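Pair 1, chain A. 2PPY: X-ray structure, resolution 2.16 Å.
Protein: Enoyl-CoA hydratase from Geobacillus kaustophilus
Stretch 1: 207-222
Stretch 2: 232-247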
# COMPACT_ATOMS: atom_id res chain seq x y z
N SER A 207 22.30 -6.79 26.13
CA SER A 207 20.94 -7.19 26.46
C SER A 207 20.49 -8.37 25.61
O SER A 207 21.33 -9.09 25.05
CB SER A 207 19.97 -6.01 26.28
OG SER A 207 20.03 -5.49 24.97
N ALA A 208 19.18 -8.59 25.52
CA ALA A 208 18.64 -9.67 24.71
C ALA A 208 18.73 -9.23 23.26
O ALA A 208 17.74 -8.78 22.67
CB ALA A 208 17.20 -9.95 25.11
N THR A 209 19.92 -9.37 22.69
CA THR A 209 20.18 -8.95 21.32
C THR A 209 19.30 -9.57 20.24
O THR A 209 19.12 -8.98 19.17
CB THR A 209 21.67 -9.16 20.97
OG1 THR A 209 22.01 -10.55 21.08
CG2 THR A 209 22.55 -8.37 21.93
N TYR A 210 18.74 -10.75 20.50
CA TYR A 210 17.87 -11.40 19.52
C TYR A 210 16.56 -10.61 19.49
O TYR A 210 15.96 -10.41 18.44
CB TYR A 210 17.60 -12.85 19.93
CG TYR A 210 16.94 -13.72 18.86
CD1 TYR A 210 16.80 -13.27 17.55
CD2 TYR A 210 16.51 -15.01 19.17
CE1 TYR A 210 16.24 -14.09 16.57
CE2 TYR A 210 15.96 -15.83 18.20
CZ TYR A 210 15.83 -15.37 16.90
OH TYR A 210 15.29 -16.19 15.94
N ALA A 211 16.14 -10.15 20.67
CA ALA A 211 14.92 -9.37 20.79
C ALA A 211 15.17 -8.01 20.15
O ALA A 211 14.35 -7.51 19.39
CB ALA A 211 14.55 -9.20 22.26
N VAL A 212 16.33 -7.43 20.46
CA VAL A 212 16.69 -6.13 19.90
C VAL A 212 16.66 -6.20 18.38
O VAL A 212 16.08 -5.34 17.72
CB VAL A 212 18.11 -5.71 20.35
CG1 VAL A 212 18.60 -4.55 19.49
CG2 VAL A 212 18.09 -5.29 21.82
N SER A 213 17.28 -7.24 17.85
CA SER A 213 17.36 -7.44 16.41
C SER A 213 15.99 -7.61 15.75
O SER A 213 15.68 -6.93 14.77
CB SER A 213 18.25 -8.65 16.11
OG SER A 213 18.39 -8.82 14.72
N ASN A 214 15.17 -8.51 16.29
CA ASN A 214 13.85 -8.73 15.74
C ASN A 214 12.97 -7.49 15.86
O ASN A 214 12.10 -7.26 15.02
CB ASN A 214 13.19 -9.95 16.41
CG ASN A 214 13.61 -11.26 15.78
OD1 ASN A 214 14.63 -11.33 15.09
ND2 ASN A 214 12.84 -12.32 16.02
N ILE A 215 13.20 -6.68 16.89
CA ILE A 215 12.42 -5.44 17.07
C ILE A 215 12.76 -4.47 15.93
O ILE A 215 11.86 -3.86 15.34
CB ILE A 215 12.76 -4.74 18.41
CG1 ILE A 215 12.14 -5.51 19.57
CG2 ILE A 215 12.25 -3.30 18.39
CD1 ILE A 215 12.56 -4.99 20.94
N LYS A 216 14.05 -4.34 15.64
CA LYS A 216 14.53 -3.46 14.59
C LYS A 216 13.96 -3.89 13.24
O LYS A 216 13.58 -3.05 12.43
CB LYS A 216 16.07 -3.45 14.56
CG LYS A 216 16.71 -2.82 13.32
CD LYS A 216 16.84 -3.85 12.19
CE LYS A 216 17.29 -3.22 10.88
NZ LYS A 216 18.67 -2.65 10.94
N LEU A 217 13.89 -5.19 13.00
CA LEU A 217 13.34 -5.70 11.75
C LEU A 217 11.83 -5.43 11.69
O LEU A 217 11.30 -5.03 10.66
CB LEU A 217 13.58 -7.21 11.64
CG LEU A 217 15.02 -7.69 11.43
CD1 LEU A 217 15.05 -9.21 11.46
CD2 LEU A 217 15.55 -7.16 10.11
N ALA A 218 11.16 -5.66 12.81
CA ALA A 218 9.72 -5.46 12.89
C ALA A 218 9.31 -4.04 12.51
O ALA A 218 8.37 -3.85 11.74
CB ALA A 218 9.23 -5.78 14.30
N ILE A 219 10.03 -3.06 13.03
CA ILE A 219 9.70 -1.66 12.77
C ILE A 219 10.14 -1.12 11.41
O ILE A 219 9.35 -0.49 10.71
CB ILE A 219 10.27 -0.76 13.88
CG1 ILE A 219 9.68 -1.16 15.23
CG2 ILE A 219 9.98 0.71 13.57
CD1 ILE A 219 10.29 -0.42 16.41
N MSE A 220 11.39 -1.37 11.03
CA MSE A 220 11.89 -0.86 9.76
C MSE A 220 11.19 -1.43 8.53
O MSE A 220 10.97 -0.73 7.55
CB MSE A 220 13.40 -1.08 9.66
CG MSE A 220 14.19 -0.35 10.74
SE MSE A 220 13.67 1.51 10.94
CE MSE A 220 13.91 2.08 9.10
N ASN A 221 10.83 -2.71 8.59
CA ASN A 221 10.16 -3.35 7.46
C ASN A 221 8.64 -3.36 7.65
O ASN A 221 7.89 -3.40 6.68
CB ASN A 221 10.68 -4.78 7.29
CG ASN A 221 12.16 -4.82 6.95
OD1 ASN A 221 12.58 -4.41 5.86
ND2 ASN A 221 12.97 -5.32 7.88
N GLY A 222 8.20 -3.30 8.90
CA GLY A 222 6.77 -3.30 9.17
C GLY A 222 6.12 -1.96 8.85
O GLY A 222 4.92 -1.89 8.61
N ARG A 232 1.02 -8.95 11.79
CA ARG A 232 1.23 -10.37 11.52
C ARG A 232 2.74 -10.60 11.40
O ARG A 232 3.27 -11.60 11.89
CB ARG A 232 0.55 -10.80 10.21
CG ARG A 232 -0.96 -10.61 10.15
CD ARG A 232 -1.70 -11.62 11.02
NE ARG A 232 -1.66 -11.27 12.43
CZ ARG A 232 -2.30 -10.24 12.97
NH1 ARG A 232 -2.20 -10.00 14.27
NH2 ARG A 232 -3.05 -9.46 12.20
N TYR A 233 3.43 -9.67 10.75
CA TYR A 233 4.88 -9.76 10.56
C TYR A 233 5.54 -9.68 11.94
O TYR A 233 6.49 -10.40 12.25
CB TYR A 233 5.35 -8.61 9.66
CG TYR A 233 6.85 -8.45 9.51
CD1 TYR A 233 7.64 -9.47 8.97
CD2 TYR A 233 7.47 -7.25 9.86
CE1 TYR A 233 9.01 -9.29 8.78
CE2 TYR A 233 8.83 -7.07 9.68
CZ TYR A 233 9.60 -8.09 9.14
OH TYR A 233 10.95 -7.89 8.96
N GLU A 234 5.00 -8.80 12.77
CA GLU A 234 5.48 -8.60 14.13
C GLU A 234 5.23 -9.87 14.94
O GLU A 234 6.02 -10.23 15.81
CB GLU A 234 4.75 -7.42 14.77
CG GLU A 234 4.71 -7.42 16.29
CD GLU A 234 3.75 -6.38 16.83
OE1 GLU A 234 4.06 -5.18 16.76
OE2 GLU A 234 2.66 -6.78 17.32
N GLY A 235 4.12 -10.54 14.65
CA GLY A 235 3.76 -11.75 15.36
C GLY A 235 4.68 -12.92 15.06
O GLY A 235 4.90 -13.77 15.92
N GLU A 236 5.19 -12.98 13.83
CA GLU A 236 6.09 -14.06 13.45
C GLU A 236 7.45 -13.82 14.08
O GLU A 236 8.13 -14.77 14.49
CB GLU A 236 6.22 -14.15 11.92
CG GLU A 236 4.93 -14.50 11.20
CD GLU A 236 4.18 -15.65 11.87
OE1 GLU A 236 4.80 -16.70 12.16
OE2 GLU A 236 2.96 -15.50 12.11
N LEU A 237 7.86 -12.56 14.15
CA LEU A 237 9.13 -12.20 14.76
C LEU A 237 9.04 -12.54 16.25
O LEU A 237 10.02 -12.99 16.85
CB LEU A 237 9.42 -10.71 14.56
CG LEU A 237 9.88 -10.32 13.15
CD1 LEU A 237 9.60 -8.85 12.90
CD2 LEU A 237 11.37 -10.64 12.99
N GLN A 238 7.87 -12.32 16.83
CA GLN A 238 7.64 -12.62 18.24
C GLN A 238 7.65 -14.13 18.44
O GLN A 238 8.11 -14.63 19.46
CB GLN A 238 6.30 -12.05 18.71
CG GLN A 238 5.97 -12.33 20.18
CD GLN A 238 6.69 -11.39 21.14
OE1 GLN A 238 7.91 -11.33 21.16
NE2 GLN A 238 5.91 -10.66 21.94
N ASN A 239 7.12 -14.86 17.46
CA ASN A 239 7.09 -16.32 17.54
C ASN A 239 8.53 -16.81 17.68
O ASN A 239 8.83 -17.66 18.51
CB ASN A 239 6.44 -16.92 16.30
CG ASN A 239 4.92 -16.93 16.38
OD1 ASN A 239 4.24 -17.06 15.36
ND2 ASN A 239 4.39 -16.82 17.59
N LEU A 240 9.42 -16.27 16.85
CA LEU A 240 10.82 -16.66 16.90
C LEU A 240 11.41 -16.37 18.27
O LEU A 240 12.22 -17.14 18.78
CB LEU A 240 11.61 -15.91 15.82
CG LEU A 240 11.40 -16.46 14.41
CD1 LEU A 240 11.74 -15.42 13.36
CD2 LEU A 240 12.25 -17.70 14.24
N LEU A 241 10.99 -15.26 18.87
CA LEU A 241 11.48 -14.87 20.19
C LEU A 241 10.93 -15.78 21.30
O LEU A 241 11.64 -16.06 22.27
CB LEU A 241 11.12 -13.41 20.48
CG LEU A 241 12.20 -12.34 20.25
CD1 LEU A 241 13.16 -12.75 19.13
CD2 LEU A 241 11.52 -11.03 19.93
N PHE A 242 9.69 -16.23 21.15
CA PHE A 242 9.10 -17.11 22.16
C PHE A 242 9.81 -18.45 22.13
O PHE A 242 9.81 -19.17 23.13
CB PHE A 242 7.61 -17.35 21.90
CG PHE A 242 6.72 -16.24 22.38
CD1 PHE A 242 7.00 -15.55 23.55
CD2 PHE A 242 5.57 -15.90 21.68
CE1 PHE A 242 6.16 -14.54 24.01
CE2 PHE A 242 4.72 -14.90 22.13
CZ PHE A 242 5.02 -14.22 23.30
N ARG A 243 10.41 -18.78 20.99
CA ARG A 243 11.12 -20.05 20.86
C ARG A 243 12.61 -19.95 21.14
O ARG A 243 13.32 -20.95 21.04
CB ARG A 243 10.92 -20.63 19.45
CG ARG A 243 9.57 -21.29 19.19
CD ARG A 243 8.48 -20.26 18.90
NE ARG A 243 7.19 -20.88 18.61
CZ ARG A 243 6.99 -21.81 17.69
NH1 ARG A 243 8.01 -22.24 16.95
NH2 ARG A 243 5.78 -22.31 17.50
N SER A 244 13.10 -18.77 21.49
CA SER A 244 14.53 -18.60 21.76
C SER A 244 14.87 -18.93 23.21
O SER A 244 13.99 -19.06 24.06
CB SER A 244 14.98 -17.18 21.44
OG SER A 244 14.54 -16.25 22.42
N GLU A 245 16.17 -19.04 23.49
CA GLU A 245 16.64 -19.35 24.83
C GLU A 245 16.62 -18.11 25.71
O GLU A 245 16.34 -18.19 26.91
CB GLU A 245 18.06 -19.92 24.76
CG GLU A 245 18.12 -21.28 24.07
CD GLU A 245 19.53 -21.78 23.88
OE1 GLU A 245 20.29 -21.83 24.87
OE2 GLU A 245 19.88 -22.12 22.73
N ASP A 246 16.91 -16.95 25.13
CA ASP A 246 16.91 -15.71 25.89
C ASP A 246 15.53 -15.42 26.47
O ASP A 246 15.42 -14.87 27.56
CB ASP A 246 17.36 -14.55 25.00
CG ASP A 246 18.86 -14.52 24.82
OD1 ASP A 246 19.48 -15.60 24.80
OD2 ASP A 246 19.43 -13.41 24.68
N ALA A 247 14.48 -15.79 25.73
CA ALA A 247 13.11 -15.58 26.19
C ALA A 247 12.89 -16.41 27.44
O ALA A 247 12.39 -15.92 28.46
CB ALA A 247 12.12 -15.98 25.10
O HOH W 1 13.68 -18.78 17.54

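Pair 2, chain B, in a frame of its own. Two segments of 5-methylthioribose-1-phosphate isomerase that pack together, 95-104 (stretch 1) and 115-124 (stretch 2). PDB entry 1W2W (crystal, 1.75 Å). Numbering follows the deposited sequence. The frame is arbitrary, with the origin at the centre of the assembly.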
# COMPACT_ATOMS: atom_id res chain seq x y z
N LEU B 95 -0.34 40.47 -12.56
CA LEU B 95 0.25 39.25 -13.10
C LEU B 95 1.21 38.60 -12.09
O LEU B 95 1.14 37.39 -11.85
CB LEU B 95 0.96 39.52 -14.42
CG LEU B 95 1.46 38.34 -15.25
CD1 LEU B 95 0.44 37.22 -15.24
CD2 LEU B 95 1.67 38.86 -16.66
N ASN B 96 2.09 39.40 -11.49
CA ASN B 96 3.01 38.87 -10.50
C ASN B 96 2.30 38.26 -9.30
O ASN B 96 2.71 37.22 -8.79
CB ASN B 96 4.05 39.90 -10.06
CG ASN B 96 5.19 40.01 -11.05
OD1 ASN B 96 5.73 39.00 -11.51
ND2 ASN B 96 5.56 41.24 -11.40
N LYS B 97 1.23 38.90 -8.87
CA LYS B 97 0.42 38.38 -7.77
C LYS B 97 -0.19 37.03 -8.16
O LYS B 97 -0.22 36.09 -7.36
CB LYS B 97 -0.67 39.39 -7.41
CG LYS B 97 -1.59 39.00 -6.26
CD LYS B 97 -2.43 40.21 -5.83
CE LYS B 97 -3.82 40.19 -6.44
NZ LYS B 97 -4.82 39.75 -5.42
N ARG B 98 -0.65 36.93 -9.40
CA ARG B 98 -1.26 35.69 -9.86
C ARG B 98 -0.23 34.58 -10.08
O ARG B 98 -0.53 33.40 -9.87
CB ARG B 98 -2.13 35.94 -11.10
CG ARG B 98 -3.44 36.63 -10.71
CD ARG B 98 -4.28 37.09 -11.87
NE ARG B 98 -4.91 35.97 -12.57
CZ ARG B 98 -5.87 35.21 -12.07
NH1 ARG B 98 -6.34 35.43 -10.85
NH2 ARG B 98 -6.38 34.24 -12.81
N LEU B 99 0.99 34.96 -10.46
CA LEU B 99 2.11 34.01 -10.46
C LEU B 99 2.46 33.48 -9.07
O LEU B 99 2.73 32.29 -8.90
CB LEU B 99 3.35 34.60 -11.15
CG LEU B 99 3.20 34.97 -12.63
CD1 LEU B 99 4.43 35.75 -13.09
CD2 LEU B 99 3.01 33.70 -13.48
N ASP B 100 2.44 34.35 -8.07
CA ASP B 100 2.58 33.90 -6.68
C ASP B 100 1.45 32.98 -6.22
O ASP B 100 1.69 32.01 -5.50
CB ASP B 100 2.74 35.10 -5.72
CG ASP B 100 3.99 35.93 -6.02
OD1 ASP B 100 4.89 35.45 -6.75
OD2 ASP B 100 4.16 37.09 -5.57
N PHE B 101 0.22 33.27 -6.64
CA PHE B 101 -0.92 32.40 -6.35
C PHE B 101 -0.66 31.01 -6.95
O PHE B 101 -0.77 29.99 -6.26
CB PHE B 101 -2.19 33.04 -6.93
CG PHE B 101 -3.42 32.17 -6.84
CD1 PHE B 101 -3.86 31.68 -5.62
CD2 PHE B 101 -4.13 31.85 -7.99
CE1 PHE B 101 -4.99 30.89 -5.55
CE2 PHE B 101 -5.26 31.06 -7.92
CZ PHE B 101 -5.70 30.58 -6.70
N LEU B 102 -0.31 30.99 -8.23
CA LEU B 102 -0.04 29.73 -8.93
C LEU B 102 1.04 28.92 -8.22
O LEU B 102 0.90 27.71 -8.02
CB LEU B 102 0.40 30.00 -10.38
CG LEU B 102 0.67 28.78 -11.26
CD1 LEU B 102 -0.58 27.90 -11.27
CD2 LEU B 102 0.98 29.24 -12.68
N LEU B 103 2.12 29.60 -7.83
CA LEU B 103 3.21 28.98 -7.08
C LEU B 103 2.73 28.27 -5.82
O LEU B 103 3.28 27.23 -5.43
CB LEU B 103 4.27 30.02 -6.70
CG LEU B 103 5.46 29.52 -5.89
CD1 LEU B 103 6.38 28.69 -6.79
CD2 LEU B 103 6.22 30.68 -5.28
N SER B 104 1.70 28.81 -5.19
CA SER B 104 1.21 28.25 -3.93
C SER B 104 0.41 26.96 -4.08
O SER B 104 0.08 26.32 -3.08
CB SER B 104 0.38 29.28 -3.15
OG SER B 104 -0.90 29.47 -3.75
N SER B 115 10.31 27.21 -13.19
CA SER B 115 9.67 27.81 -14.35
C SER B 115 9.11 29.20 -14.03
O SER B 115 9.24 30.11 -14.84
CB SER B 115 8.56 26.92 -14.90
OG SER B 115 9.09 25.94 -15.79
N LEU B 116 8.46 29.36 -12.89
CA LEU B 116 7.85 30.66 -12.60
C LEU B 116 8.89 31.76 -12.41
O LEU B 116 8.66 32.92 -12.78
CB LEU B 116 6.90 30.59 -11.40
CG LEU B 116 5.69 29.67 -11.60
CD1 LEU B 116 4.78 29.71 -10.38
CD2 LEU B 116 4.92 29.98 -12.88
N VAL B 117 10.05 31.41 -11.86
CA VAL B 117 11.17 32.34 -11.75
C VAL B 117 11.58 32.83 -13.14
O VAL B 117 11.76 34.03 -13.36
CB VAL B 117 12.38 31.69 -11.02
CG1 VAL B 117 13.66 32.51 -11.23
CG2 VAL B 117 12.08 31.48 -9.54
N GLU B 118 11.72 31.90 -14.07
CA GLU B 118 12.09 32.22 -15.44
C GLU B 118 11.01 33.08 -16.09
O GLU B 118 11.33 34.06 -16.77
CB GLU B 118 12.35 30.96 -16.26
CG GLU B 118 12.99 31.20 -17.61
CD GLU B 118 14.11 32.24 -17.59
OE1 GLU B 118 15.02 32.13 -16.74
OE2 GLU B 118 14.07 33.15 -18.43
N ILE B 119 9.74 32.73 -15.88
CA ILE B 119 8.66 33.53 -16.46
C ILE B 119 8.68 34.96 -15.90
O ILE B 119 8.49 35.93 -16.65
CB ILE B 119 7.28 32.87 -16.26
CG1 ILE B 119 7.20 31.57 -17.07
CG2 ILE B 119 6.15 33.86 -16.62
CD1 ILE B 119 6.04 30.65 -16.70
N LYS B 120 8.93 35.10 -14.60
CA LYS B 120 9.07 36.44 -14.01
C LYS B 120 10.24 37.23 -14.61
O LYS B 120 10.12 38.45 -14.82
CB LYS B 120 9.23 36.37 -12.49
CG LYS B 120 7.93 36.09 -11.77
CD LYS B 120 8.09 36.31 -10.28
CE LYS B 120 6.82 35.97 -9.53
NZ LYS B 120 6.94 36.47 -8.14
N ASN B 121 11.35 36.55 -14.88
CA ASN B 121 12.48 37.19 -15.55
C ASN B 121 12.12 37.64 -16.96
O ASN B 121 12.54 38.72 -17.41
CB ASN B 121 13.68 36.24 -15.61
CG ASN B 121 14.40 36.14 -14.28
OD1 ASN B 121 14.30 37.04 -13.44
ND2 ASN B 121 15.12 35.04 -14.08
N ILE B 122 11.35 36.82 -17.66
CA ILE B 122 10.85 37.22 -18.96
C ILE B 122 9.92 38.42 -18.83
O ILE B 122 10.02 39.37 -19.62
CB ILE B 122 10.16 36.06 -19.68
CG1 ILE B 122 11.19 34.98 -20.03
CG2 ILE B 122 9.48 36.56 -20.97
CD1 ILE B 122 10.56 33.68 -20.51
N LEU B 123 9.03 38.40 -17.85
CA LEU B 123 8.09 39.50 -17.66
C LEU B 123 8.85 40.81 -17.42
O LEU B 123 8.47 41.85 -17.95
CB LEU B 123 7.14 39.21 -16.51
CG LEU B 123 6.02 40.21 -16.22
CD1 LEU B 123 5.14 40.49 -17.43
CD2 LEU B 123 5.19 39.75 -15.04
N LYS B 124 9.90 40.74 -16.61
CA LYS B 124 10.68 41.93 -16.26
C LYS B 124 11.47 42.52 -17.43
O LYS B 124 11.83 43.70 -17.41
CB LYS B 124 11.61 41.65 -15.08
CG LYS B 124 10.89 41.62 -13.75
CD LYS B 124 11.45 40.52 -12.84
CE LYS B 124 12.85 40.85 -12.36
NZ LYS B 124 12.97 40.54 -10.90
O HOH W 2 8.29 39.88 -12.79

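Antiparallel helices can meet in nearly the same way while their interfaces are built from quite different chemistry, and these two pairs illustrate the point. In pair 1, from an enoyl-CoA hydratase, the helix axes approach to 9.5 Å at 169°; in pair 2, from 5-methylthioribose-1-phosphate isomerase, they approach to 10.8 Å at 174°. The backbone of 14 central residues superposes with an RMSD of 0.6 Å.

One position on the second helix keeps its leucine in both pairs. Leu A237 and Leu B116 coincide, with the same m, t rotamer, and both point toward the partner helix. What they meet differs. In pair 1, Leu A237 CD1 lies 3.4 Å from Ala A218 CB. In pair 2 the position of Ala A218 is taken by Leu B103, whose CB lies 3.7 Å from Leu B116 CD1. One position along, Leu A217 and Leu B102 also match and serve alike, Leu A217 CD1 sitting 4.2 Å from Leu A237 CD2 and Leu B102 CD2 4.0 Å from Leu B116 CD2.

At the centre the chemistry changes. Asn A214 and Leu B99 superpose, their side-chain centres 1.2 Å apart, and both point toward the other helix. Asn A214 uses its amide: ND2 donates to Leu A237 O over 3.0 Å, a buried side chain thereby reaching the opposing backbone. Leu B99 instead packs by apolar contact, its CD2 4.2 Å from Leu B116 CD2 and its CD1 4.4 Å from Ile B119 CG2.

A second exchange involves Leu A241 and Lys B120. Leu A241 lays CD1 over one face of the Tyr A210 ring, 3.9 Å from its centroid, while its CD2 lies 4.2 Å from Ala A211 CB. Lys B120 sends an extended chain past Leu B99, with CG 3.8 Å from Leu B99 CD1, and its NZ forms a 2.7 Å salt bridge with Asp B100 OD1. The counterpart of Asp B100 is Ile A215. At both positions CA-to-CB points away, but the end of Asp B100 comes nearer and reaches Lys B120, whereas Ile A215 makes no contact with the other stretch.

Toward the other end, Tyr A210 CD2 lies 3.5 Å from Ser A244 CB; at the matching positions, Leu B95 CD2 lies 3.9 Å from Leu B123 CD1. A ring beside a serine and a pair of leucines thus make contacts from matched backbone positions, though the side-chain centres of Tyr A210 and Leu B95 are 3.0 Å apart. Shared backbone geometry brings matching positions together but leaves open which side chains touch, and by what chemistry.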